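Long-range contacts in putative serine phosphatase (Pseudomonas aeruginosa, PDB 6K4E), which probably removes phosphate from phosphorylated protein side chains as a magnesium-dependent PP2C-type phosphatase, in the SiaABC threonine phosphorylation pathway that controls biofilm formation: residues P229-F240 with D291-D301; L194-V202 with F257-R266. One frame throughout, in Å; residues are numbered along the deposited sequence.

In the fold
Both contacts involve the same five-stranded sheet, one of the two sheets of the PP2C-type sandwich. Contact 1 pairs two of its inner strands, 231-236 and 293-300, has its centre about 7 Å from the centre of the chain, and runs into the magnesium site. Contact 2, its centre about 17 Å from the centre of the chain, lays helix 254-264 over the outer face of strand 194-197 and its hairpin turn. Strands 194-197 and 231-236 are neighbours, and T232 OG1 bonds to A265 O, so the two contacts touch. Backbone ladder, phenylalanine packing and metal carboxylates dominate the first; the second combines an aromatic and aliphatic patch with a solvent-side salt bridge.

Contact 1 (P229-F240 with D291-D301); sequences PGWTFYLSTDGF and DDITILSFRFD. With MG (magnesium ion), chain F; MG (magnesium ion), chain H.
F233 pairs with F298 in the antiparallel ladder joining two central strands of the PP2C sandwich. F298 CG stands between its backbone N and carbonyl carbon (chi1 59°), swinging the ring over the neighbouring strand: F233 CB sits on its face, 3.5 Å from the centroid. The rings are nearly parallel but barely overlap, an apolar pair suited to the side facing the other sheet, where F298 meets Y106 and I108. On the opposite face, S297 OG, anti to its backbone N (chi1 179°), donates to F233 O (2.9 Å) nearly in line with the C=O, while F298 N comes from above the carbonyl plane; the small serine turns back on its own ladder. R299, extended from CG to NE, reaches across to the neighbouring strand, one guanidinium face over G230 CA, and NH1 donates (165°) to T232 OG1, which lies in its plane and bonds to A265 O. I295 CD1 lies over one face of the F240 ring and I293 CG2 meets its edge. Lacking a side chain, G239 packs its CA against D292 O (3.3 Å). D238 bridges two magnesium ions, OD2 on one, OD1 on the other, which D112, three waters and D291 OD2 (1.9 Å) also bind.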
loop_
_atom_site.group_PDB
_atom_site.type_symbol
_atom_site.label_atom_id
_atom_site.label_comp_id
_atom_site.label_asym_id
_atom_site.label_seq_id
_atom_site.Cartn_x
_atom_site.Cartn_y
_atom_site.Cartn_z
ATOM N N PRO B 229 20.879 -31.072 -5.614
ATOM C CA PRO B 229 20.250 -31.497 -4.347
ATOM C C PRO B 229 21.236 -31.416 -3.172
ATOM O O PRO B 229 22.447 -31.524 -3.361
ATOM C CB PRO B 229 19.835 -32.950 -4.626
ATOM C CG PRO B 229 19.934 -33.123 -6.121
ATOM C CD PRO B 229 21.060 -32.224 -6.522
ATOM N N GLY B 230 20.705 -31.218 -1.973
ATOM C CA GLY B 230 21.520 -31.104 -0.764
ATOM C C GLY B 230 21.973 -29.686 -0.468
ATOM O O GLY B 230 22.822 -29.464 0.400
ATOM N N TRP B 231 21.366 -28.714 -1.169
ATOM C CA TRP B 231 21.649 -27.289 -1.030
ATOM C C TRP B 231 20.503 -26.539 -0.408
ATOM O O TRP B 231 19.343 -26.698 -0.811
ATOM C CB TRP B 231 22.024 -26.667 -2.411
ATOM C CG TRP B 231 23.396 -27.051 -2.872
ATOM C CD1 TRP B 231 23.781 -28.253 -3.396
ATOM C CD2 TRP B 231 24.575 -26.246 -2.789
ATOM N NE1 TRP B 231 25.127 -28.241 -3.657
ATOM C CE2 TRP B 231 25.640 -27.015 -3.305
ATOM C CE3 TRP B 231 24.839 -24.933 -2.327
ATOM C CZ2 TRP B 231 26.948 -26.520 -3.372
ATOM C CZ3 TRP B 231 26.136 -24.444 -2.389
ATOM C CH2 TRP B 231 27.174 -25.231 -2.902
ATOM N N THR B 232 20.835 -25.674 0.561
ATOM C CA THR B 232 19.866 -24.791 1.218
ATOM C C THR B 232 20.187 -23.389 0.722
ATOM O O THR B 232 21.360 -23.040 0.602
ATOM C CB THR B 232 19.885 -24.938 2.764
ATOM O OG1 THR B 232 19.790 -26.320 3.094
ATOM C CG2 THR B 232 18.722 -24.233 3.418
ATOM N N PHE B 233 19.150 -22.629 0.371
ATOM C CA PHE B 233 19.251 -21.279 -0.165
ATOM C C PHE B 233 18.692 -20.322 0.849
ATOM O O PHE B 233 17.862 -20.725 1.665
ATOM C CB PHE B 233 18.514 -21.149 -1.516
ATOM C CG PHE B 233 19.099 -22.020 -2.605
ATOM C CD1 PHE B 233 18.679 -23.336 -2.764
ATOM C CD2 PHE B 233 20.126 -21.553 -3.416
ATOM C CE1 PHE B 233 19.258 -24.159 -3.726
ATOM C CE2 PHE B 233 20.710 -22.384 -4.382
ATOM C CZ PHE B 233 20.255 -23.675 -4.538
ATOM N N TYR B 234 19.232 -19.084 0.877
ATOM C CA TYR B 234 18.865 -18.107 1.886
ATOM C C TYR B 234 18.775 -16.757 1.280
ATOM O O TYR B 234 19.720 -16.288 0.655
ATOM C CB TYR B 234 19.913 -18.045 3.016
ATOM C CG TYR B 234 20.216 -19.372 3.654
ATOM C CD1 TYR B 234 21.185 -20.218 3.120
ATOM C CD2 TYR B 234 19.538 -19.787 4.804
ATOM C CE1 TYR B 234 21.476 -21.444 3.716
ATOM C CE2 TYR B 234 19.789 -21.031 5.378
ATOM C CZ TYR B 234 20.777 -21.836 4.844
ATOM O OH TYR B 234 21.033 -23.039 5.411
ATOM N N LEU B 235 17.633 -16.111 1.507
ATOM C CA LEU B 235 17.354 -14.770 1.036
ATOM C C LEU B 235 17.139 -13.949 2.276
ATOM O O LEU B 235 16.130 -14.120 2.936
ATOM C CB LEU B 235 16.090 -14.770 0.148
ATOM C CG LEU B 235 16.302 -15.205 -1.300
ATOM C CD1 LEU B 235 14.962 -15.394 -2.017
ATOM C CD2 LEU B 235 17.167 -14.196 -2.077
ATOM N N SER B 236 18.072 -13.060 2.595
ATOM C CA SER B 236 17.935 -12.227 3.774
ATOM C C SER B 236 18.052 -10.757 3.408
ATOM O O SER B 236 18.863 -10.405 2.567
ATOM C CB SER B 236 19.016 -12.581 4.797
ATOM O OG SER B 236 19.072 -11.628 5.846
ATOM N N THR B 237 17.309 -9.889 4.106
ATOM C CA THR B 237 17.467 -8.431 3.956
ATOM C C THR B 237 18.680 -8.042 4.799
ATOM O O THR B 237 19.225 -8.893 5.515
ATOM C CB THR B 237 16.197 -7.678 4.388
ATOM O OG1 THR B 237 15.883 -8.028 5.743
ATOM C CG2 THR B 237 14.976 -7.999 3.479
ATOM N N ASP B 238 19.118 -6.760 4.739
ATOM C CA ASP B 238 20.280 -6.352 5.518
ATOM C C ASP B 238 20.095 -6.379 7.063
ATOM O O ASP B 238 21.079 -6.334 7.776
ATOM C CB ASP B 238 20.760 -4.953 5.051
ATOM C CG ASP B 238 19.747 -3.848 5.217
ATOM O OD1 ASP B 238 18.684 -4.097 5.853
ATOM O OD2 ASP B 238 20.006 -2.727 4.717
ATOM N N GLY B 239 18.857 -6.345 7.545
ATOM C CA GLY B 239 18.554 -6.235 8.969
ATOM C C GLY B 239 19.271 -7.175 9.920
ATOM O O GLY B 239 19.778 -6.741 10.949
ATOM N N PHE B 240 19.276 -8.477 9.614
ATOM C CA PHE B 240 19.931 -9.514 10.421
ATOM C C PHE B 240 21.461 -9.282 10.405
ATOM O O PHE B 240 22.116 -9.409 11.448
ATOM C CB PHE B 240 19.597 -10.930 9.849
ATOM C CG PHE B 240 19.960 -12.094 10.754
ATOM C CD1 PHE B 240 21.275 -12.537 10.861
ATOM C CD2 PHE B 240 18.977 -12.760 11.491
ATOM C CE1 PHE B 240 21.597 -13.611 11.698
ATOM C CE2 PHE B 240 19.309 -13.835 12.323
ATOM C CZ PHE B 240 20.610 -14.254 12.419
ATOM N N ASP B 291 17.031 -2.792 12.807
ATOM C CA ASP B 291 16.254 -2.740 11.568
ATOM C C ASP B 291 15.303 -3.943 11.483
ATOM O O ASP B 291 15.348 -4.844 12.331
ATOM C CB ASP B 291 17.234 -2.736 10.355
ATOM C CG ASP B 291 16.610 -2.405 9.012
ATOM O OD1 ASP B 291 15.466 -1.895 8.994
ATOM O OD2 ASP B 291 17.269 -2.636 7.982
ATOM N N ASP B 292 14.387 -3.911 10.506
ATOM C CA ASP B 292 13.469 -5.006 10.236
ATOM C C ASP B 292 14.316 -6.205 9.808
ATOM O O ASP B 292 15.284 -6.048 9.043
ATOM C CB ASP B 292 12.520 -4.614 9.095
ATOM C CG ASP B 292 11.656 -3.437 9.415
ATOM O OD1 ASP B 292 11.106 -3.404 10.509
ATOM O OD2 ASP B 292 11.519 -2.551 8.551
ATOM N N ILE B 293 13.985 -7.379 10.325
ATOM C CA ILE B 293 14.694 -8.610 10.004
ATOM C C ILE B 293 13.788 -9.535 9.159
ATOM O O ILE B 293 12.596 -9.652 9.428
ATOM C CB ILE B 293 15.239 -9.292 11.309
ATOM C CG1 ILE B 293 16.321 -8.406 11.975
ATOM C CG2 ILE B 293 15.773 -10.715 11.051
ATOM C CD1 ILE B 293 16.602 -8.654 13.438
ATOM N N THR B 294 14.364 -10.143 8.107
ATOM C CA THR B 294 13.718 -11.130 7.246
ATOM C C THR B 294 14.754 -12.069 6.726
ATOM O O THR B 294 15.780 -11.631 6.217
ATOM C CB THR B 294 12.953 -10.539 6.038
ATOM O OG1 THR B 294 12.212 -9.415 6.478
ATOM C CG2 THR B 294 11.967 -11.576 5.401
ATOM N N ILE B 295 14.481 -13.371 6.879
ATOM C CA ILE B 295 15.260 -14.440 6.291
ATOM C C ILE B 295 14.252 -15.433 5.724
ATOM O O ILE B 295 13.484 -16.015 6.470
ATOM C CB ILE B 295 16.306 -15.137 7.216
ATOM C CG1 ILE B 295 17.310 -14.142 7.795
ATOM C CG2 ILE B 295 17.014 -16.294 6.459
ATOM C CD1 ILE B 295 18.468 -14.857 8.587
ATOM N N LEU B 296 14.273 -15.619 4.409
ATOM C CA LEU B 296 13.445 -16.604 3.739
ATOM C C LEU B 296 14.378 -17.653 3.172
ATOM O O LEU B 296 15.285 -17.347 2.392
ATOM C CB LEU B 296 12.549 -15.962 2.657
ATOM C CG LEU B 296 11.500 -16.850 1.972
ATOM C CD1 LEU B 296 10.800 -17.794 2.953
ATOM C CD2 LEU B 296 10.520 -16.012 1.186
ATOM N N SER B 297 14.221 -18.883 3.670
ATOM C CA SER B 297 15.070 -19.979 3.264
ATOM C C SER B 297 14.244 -21.024 2.608
ATOM O O SER B 297 13.080 -21.166 2.945
ATOM C CB SER B 297 15.830 -20.546 4.457
ATOM O OG SER B 297 16.654 -21.648 4.111
ATOM N N PHE B 298 14.847 -21.728 1.645
ATOM C CA PHE B 298 14.259 -22.792 0.828
ATOM C C PHE B 298 15.321 -23.798 0.428
ATOM O O PHE B 298 16.491 -23.455 0.336
ATOM C CB PHE B 298 13.538 -22.208 -0.390
ATOM C CG PHE B 298 14.370 -21.372 -1.337
ATOM C CD1 PHE B 298 14.650 -20.037 -1.057
ATOM C CD2 PHE B 298 14.821 -21.897 -2.534
ATOM C CE1 PHE B 298 15.397 -19.251 -1.957
ATOM C CE2 PHE B 298 15.569 -21.113 -3.422
ATOM C CZ PHE B 298 15.842 -19.789 -3.139
ATOM N N ARG B 299 14.939 -25.058 0.259
ATOM C CA ARG B 299 15.906 -26.097 -0.044
ATOM C C ARG B 299 15.455 -26.967 -1.205
ATOM O O ARG B 299 14.267 -27.264 -1.321
ATOM C CB ARG B 299 16.147 -26.939 1.228
ATOM C CG ARG B 299 16.985 -28.185 1.024
ATOM C CD ARG B 299 17.426 -28.750 2.331
ATOM N NE ARG B 299 17.958 -30.100 2.177
ATOM C CZ ARG B 299 19.235 -30.427 2.331
ATOM N NH1 ARG B 299 20.136 -29.494 2.623
ATOM N NH2 ARG B 299 19.624 -31.686 2.191
ATOM N N PHE B 300 16.416 -27.373 -2.065
ATOM C CA PHE B 300 16.139 -28.289 -3.162
ATOM C C PHE B 300 16.603 -29.686 -2.788
ATOM O O PHE B 300 17.732 -29.867 -2.338
ATOM C CB PHE B 300 16.711 -27.826 -4.526
ATOM C CG PHE B 300 16.248 -28.722 -5.662
ATOM C CD1 PHE B 300 14.924 -28.693 -6.101
ATOM C CD2 PHE B 300 17.114 -29.655 -6.232
ATOM C CE1 PHE B 300 14.482 -29.564 -7.101
ATOM C CE2 PHE B 300 16.669 -30.527 -7.230
ATOM C CZ PHE B 300 15.358 -30.475 -7.661
ATOM N N ASP B 301 15.678 -30.654 -2.928
ATOM C CA ASP B 301 15.776 -32.090 -2.633
ATOM C C ASP B 301 16.567 -32.412 -1.362
ATOM O O ASP B 301 16.020 -32.299 -0.266
ATOM C CB ASP B 301 16.310 -32.872 -3.839
ATOM C CG ASP B 301 15.232 -33.373 -4.789
ATOM O OD1 ASP B 301 14.253 -32.627 -5.028
ATOM O OD2 ASP B 301 15.376 -34.506 -5.308
HETATM MG MG MG F . 16.707 -2.874 6.132
HETATM MG MG MG H . 21.352 -2.042 3.051
HETATM O O HOH W 1 17.201 -9.596 7.555
HETATM O O HOH W 2 17.628 -1.201 5.348
HETATM O O HOH W 3 18.895 -5.143 12.973
HETATM O O HOH W 4 15.207 -1.445 6.525
HETATM O O HOH W 5 15.628 -4.811 6.652
HETATM O O HOH W 6 21.324 -0.207 4.420
HETATM O O HOH W 7 19.697 -0.563 2.302
#

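Contact 2 (L194-V202 with F257-R266); sequences LYASDGEEV and FADMLRDHAR
Y195 CG lies opposite its carbonyl carbon (chi1 -85°) while F257 CG extends away from its own backbone N (chi1 -172°), and these torsions bring the two rings together edge-to-face. F257 CE2 points into one face of the tyrosine, 3.6 Å from Y195 CD2, with the planes at 73°. L261 CD1 fills in beside it, 3.4 Å from Y195 CB. Farther along, the small A265 lets the turn come close: its CB touches both S197 OG and G199 N. S197 OG also accepts from the G199 N-H in an ST turn and donates to E201 O, while D198 OD1 accepts from E200 N and E201 N in an Asx turn and motif. G199 suits its place: phi is positive, a side chain would run into R266 NE, and its CA comes 3.3 Å from R262 O. V202 CG2 presses on R262 CB at 3.3 Å. At the exposed end, R266 NH2 makes a salt bridge to E200 OE1 (2.9 Å), meeting it from above the carboxylate plane, and R266 NE bonds weakly to D198 O. Helix 269-284 touches L261 through F276: the arrangement is that of the PP2C-type sandwich, in which helices pack on the outer face of a beta sheet.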
loop_
_atom_site.group_PDB
_atom_site.type_symbol
_atom_site.label_atom_id
_atom_site.label_comp_id
_atom_site.label_asym_id
_atom_site.label_seq_id
_atom_site.Cartn_x
_atom_site.Cartn_y
_atom_site.Cartn_z
ATOM N N LEU B 194 21.735 -13.806 -2.865
ATOM C CA LEU B 194 21.255 -15.153 -2.645
ATOM C C LEU B 194 22.449 -15.947 -2.097
ATOM O O LEU B 194 23.492 -16.009 -2.731
ATOM C CB LEU B 194 20.685 -15.801 -3.911
ATOM C CG LEU B 194 20.273 -17.283 -3.775
ATOM C CD1 LEU B 194 19.011 -17.446 -2.979
ATOM C CD2 LEU B 194 20.086 -17.887 -5.098
ATOM N N TYR B 195 22.305 -16.504 -0.892
ATOM C CA TYR B 195 23.316 -17.315 -0.274
ATOM C C TYR B 195 22.875 -18.777 -0.503
ATOM O O TYR B 195 21.681 -19.059 -0.500
ATOM C CB TYR B 195 23.362 -17.011 1.216
ATOM C CG TYR B 195 24.217 -15.822 1.585
ATOM C CD1 TYR B 195 25.586 -15.962 1.795
ATOM C CD2 TYR B 195 23.650 -14.561 1.783
ATOM C CE1 TYR B 195 26.381 -14.875 2.145
ATOM C CE2 TYR B 195 24.438 -13.463 2.135
ATOM C CZ TYR B 195 25.806 -13.628 2.316
ATOM O OH TYR B 195 26.604 -12.586 2.722
ATOM N N ALA B 196 23.822 -19.675 -0.777
ATOM C CA ALA B 196 23.562 -21.109 -0.996
ATOM C C ALA B 196 24.625 -21.872 -0.270
ATOM O O ALA B 196 25.788 -21.472 -0.310
ATOM C CB ALA B 196 23.628 -21.453 -2.474
ATOM N N SER B 197 24.244 -22.966 0.392
ATOM C CA SER B 197 25.188 -23.782 1.124
ATOM C C SER B 197 24.782 -25.262 1.174
ATOM O O SER B 197 23.600 -25.585 1.275
ATOM C CB SER B 197 25.406 -23.230 2.527
ATOM O OG SER B 197 26.470 -23.951 3.113
ATOM N N ASP B 198 25.776 -26.149 1.101
ATOM C CA ASP B 198 25.550 -27.590 1.216
ATOM C C ASP B 198 26.092 -28.112 2.564
ATOM O O ASP B 198 26.111 -29.324 2.791
ATOM C CB ASP B 198 26.161 -28.337 0.015
ATOM C CG ASP B 198 27.685 -28.257 -0.101
ATOM O OD1 ASP B 198 28.295 -27.383 0.560
ATOM O OD2 ASP B 198 28.262 -29.039 -0.881
ATOM N N GLY B 199 26.516 -27.179 3.427
ATOM C CA GLY B 199 27.106 -27.452 4.732
ATOM C C GLY B 199 28.620 -27.503 4.685
ATOM O O GLY B 199 29.261 -27.596 5.734
ATOM N N GLU B 200 29.208 -27.455 3.477
ATOM C CA GLU B 200 30.650 -27.467 3.252
ATOM C C GLU B 200 31.048 -26.135 2.615
ATOM O O GLU B 200 31.824 -25.369 3.186
ATOM C CB GLU B 200 31.033 -28.646 2.333
ATOM C CG GLU B 200 32.295 -29.397 2.748
ATOM C CD GLU B 200 32.153 -30.649 3.609
ATOM O OE1 GLU B 200 31.290 -31.507 3.307
ATOM O OE2 GLU B 200 32.923 -30.772 4.590
ATOM N N GLU B 201 30.469 -25.852 1.453
ATOM C CA GLU B 201 30.698 -24.652 0.656
ATOM C C GLU B 201 29.571 -23.611 0.909
ATOM O O GLU B 201 28.439 -24.009 1.154
ATOM C CB GLU B 201 30.701 -25.089 -0.818
ATOM C CG GLU B 201 31.053 -24.020 -1.834
ATOM C CD GLU B 201 30.964 -24.472 -3.280
ATOM O OE1 GLU B 201 30.833 -23.585 -4.154
ATOM O OE2 GLU B 201 31.032 -25.697 -3.547
ATOM N N VAL B 202 29.910 -22.289 0.887
ATOM C CA VAL B 202 28.952 -21.175 0.976
ATOM C C VAL B 202 29.181 -20.359 -0.307
ATOM O O VAL B 202 30.305 -19.933 -0.564
ATOM C CB VAL B 202 29.049 -20.274 2.257
ATOM C CG1 VAL B 202 27.982 -19.191 2.267
ATOM C CG2 VAL B 202 28.932 -21.094 3.517
ATOM N N PHE B 257 27.627 -14.368 9.232
ATOM C CA PHE B 257 26.428 -14.865 8.550
ATOM C C PHE B 257 26.724 -16.092 7.688
ATOM O O PHE B 257 26.025 -17.101 7.839
ATOM C CB PHE B 257 25.737 -13.748 7.766
ATOM C CG PHE B 257 24.394 -14.089 7.182
ATOM C CD1 PHE B 257 23.268 -14.194 8.001
ATOM C CD2 PHE B 257 24.243 -14.286 5.816
ATOM C CE1 PHE B 257 22.024 -14.521 7.466
ATOM C CE2 PHE B 257 22.994 -14.613 5.278
ATOM C CZ PHE B 257 21.888 -14.695 6.100
ATOM N N ALA B 258 27.766 -16.012 6.799
ATOM C CA ALA B 258 28.191 -17.128 5.940
ATOM C C ALA B 258 28.590 -18.366 6.775
ATOM O O ALA B 258 28.233 -19.489 6.405
ATOM C CB ALA B 258 29.341 -16.702 5.051
ATOM N N ASP B 259 29.314 -18.156 7.892
ATOM C CA ASP B 259 29.702 -19.235 8.795
ATOM C C ASP B 259 28.502 -19.893 9.439
ATOM O O ASP B 259 28.444 -21.125 9.474
ATOM C CB ASP B 259 30.700 -18.755 9.861
ATOM C CG ASP B 259 32.094 -18.449 9.352
ATOM O OD1 ASP B 259 32.370 -18.723 8.149
ATOM O OD2 ASP B 259 32.904 -17.915 10.139
ATOM N N MET B 260 27.542 -19.082 9.928
ATOM C CA MET B 260 26.289 -19.553 10.529
ATOM C C MET B 260 25.525 -20.455 9.524
ATOM O O MET B 260 25.098 -21.556 9.895
ATOM C CB MET B 260 25.400 -18.364 10.945
ATOM C CG MET B 260 24.124 -18.776 11.678
ATOM S SD MET B 260 23.008 -17.378 12.047
ATOM C CE MET B 260 22.483 -16.888 10.323
ATOM N N LEU B 261 25.376 -19.978 8.256
ATOM C CA LEU B 261 24.702 -20.701 7.184
ATOM C C LEU B 261 25.371 -22.032 6.912
ATOM O O LEU B 261 24.673 -23.031 6.888
ATOM C CB LEU B 261 24.642 -19.891 5.862
ATOM C CG LEU B 261 23.940 -18.550 5.872
ATOM C CD1 LEU B 261 23.803 -18.007 4.453
ATOM C CD2 LEU B 261 22.573 -18.598 6.615
ATOM N N ARG B 262 26.709 -22.053 6.699
ATOM C CA ARG B 262 27.482 -23.274 6.450
ATOM C C ARG B 262 27.320 -24.245 7.605
ATOM O O ARG B 262 27.098 -25.436 7.386
ATOM C CB ARG B 262 28.972 -22.941 6.289
ATOM C CG ARG B 262 29.851 -24.179 5.979
ATOM C CD ARG B 262 31.340 -23.916 6.171
ATOM N NE ARG B 262 31.654 -23.590 7.566
ATOM C CZ ARG B 262 32.048 -22.394 8.004
ATOM N NH1 ARG B 262 32.250 -21.393 7.146
ATOM N NH2 ARG B 262 32.282 -22.201 9.298
ATOM N N ASP B 263 27.409 -23.733 8.828
ATOM C CA ASP B 263 27.251 -24.559 10.028
ATOM C C ASP B 263 25.905 -25.262 10.128
ATOM O O ASP B 263 25.845 -26.362 10.656
ATOM C CB ASP B 263 27.504 -23.724 11.289
ATOM C CG ASP B 263 28.854 -24.000 11.885
ATOM O OD1 ASP B 263 29.863 -23.470 11.348
ATOM O OD2 ASP B 263 28.919 -24.793 12.850
ATOM N N HIS B 264 24.819 -24.631 9.637
ATOM C CA HIS B 264 23.468 -25.196 9.796
ATOM C C HIS B 264 22.830 -25.752 8.523
ATOM O O HIS B 264 21.873 -26.509 8.643
ATOM C CB HIS B 264 22.550 -24.146 10.455
ATOM C CG HIS B 264 22.985 -23.786 11.855
ATOM N ND1 HIS B 264 23.882 -22.738 12.099
ATOM C CD2 HIS B 264 22.714 -24.405 13.033
ATOM C CE1 HIS B 264 24.066 -22.718 13.413
ATOM N NE2 HIS B 264 23.392 -23.702 14.021
ATOM N N ALA B 265 23.381 -25.431 7.323
ATOM C CA ALA B 265 22.843 -25.738 5.981
ATOM C C ALA B 265 22.293 -27.150 5.766
ATOM O O ALA B 265 21.280 -27.308 5.082
ATOM C CB ALA B 265 23.863 -25.432 4.901
ATOM N N ARG B 266 22.959 -28.154 6.294
ATOM C CA ARG B 266 22.530 -29.545 6.134
ATOM C C ARG B 266 21.422 -29.947 7.122
ATOM O O ARG B 266 20.817 -30.986 6.937
ATOM C CB ARG B 266 23.743 -30.499 6.201
ATOM C CG ARG B 266 23.824 -31.440 4.995
ATOM C CD ARG B 266 25.093 -32.293 4.925
ATOM N NE ARG B 266 26.273 -31.512 4.527
ATOM C CZ ARG B 266 27.395 -32.023 4.021
ATOM N NH1 ARG B 266 27.506 -33.331 3.815
ATOM N NH2 ARG B 266 28.409 -31.227 3.700
#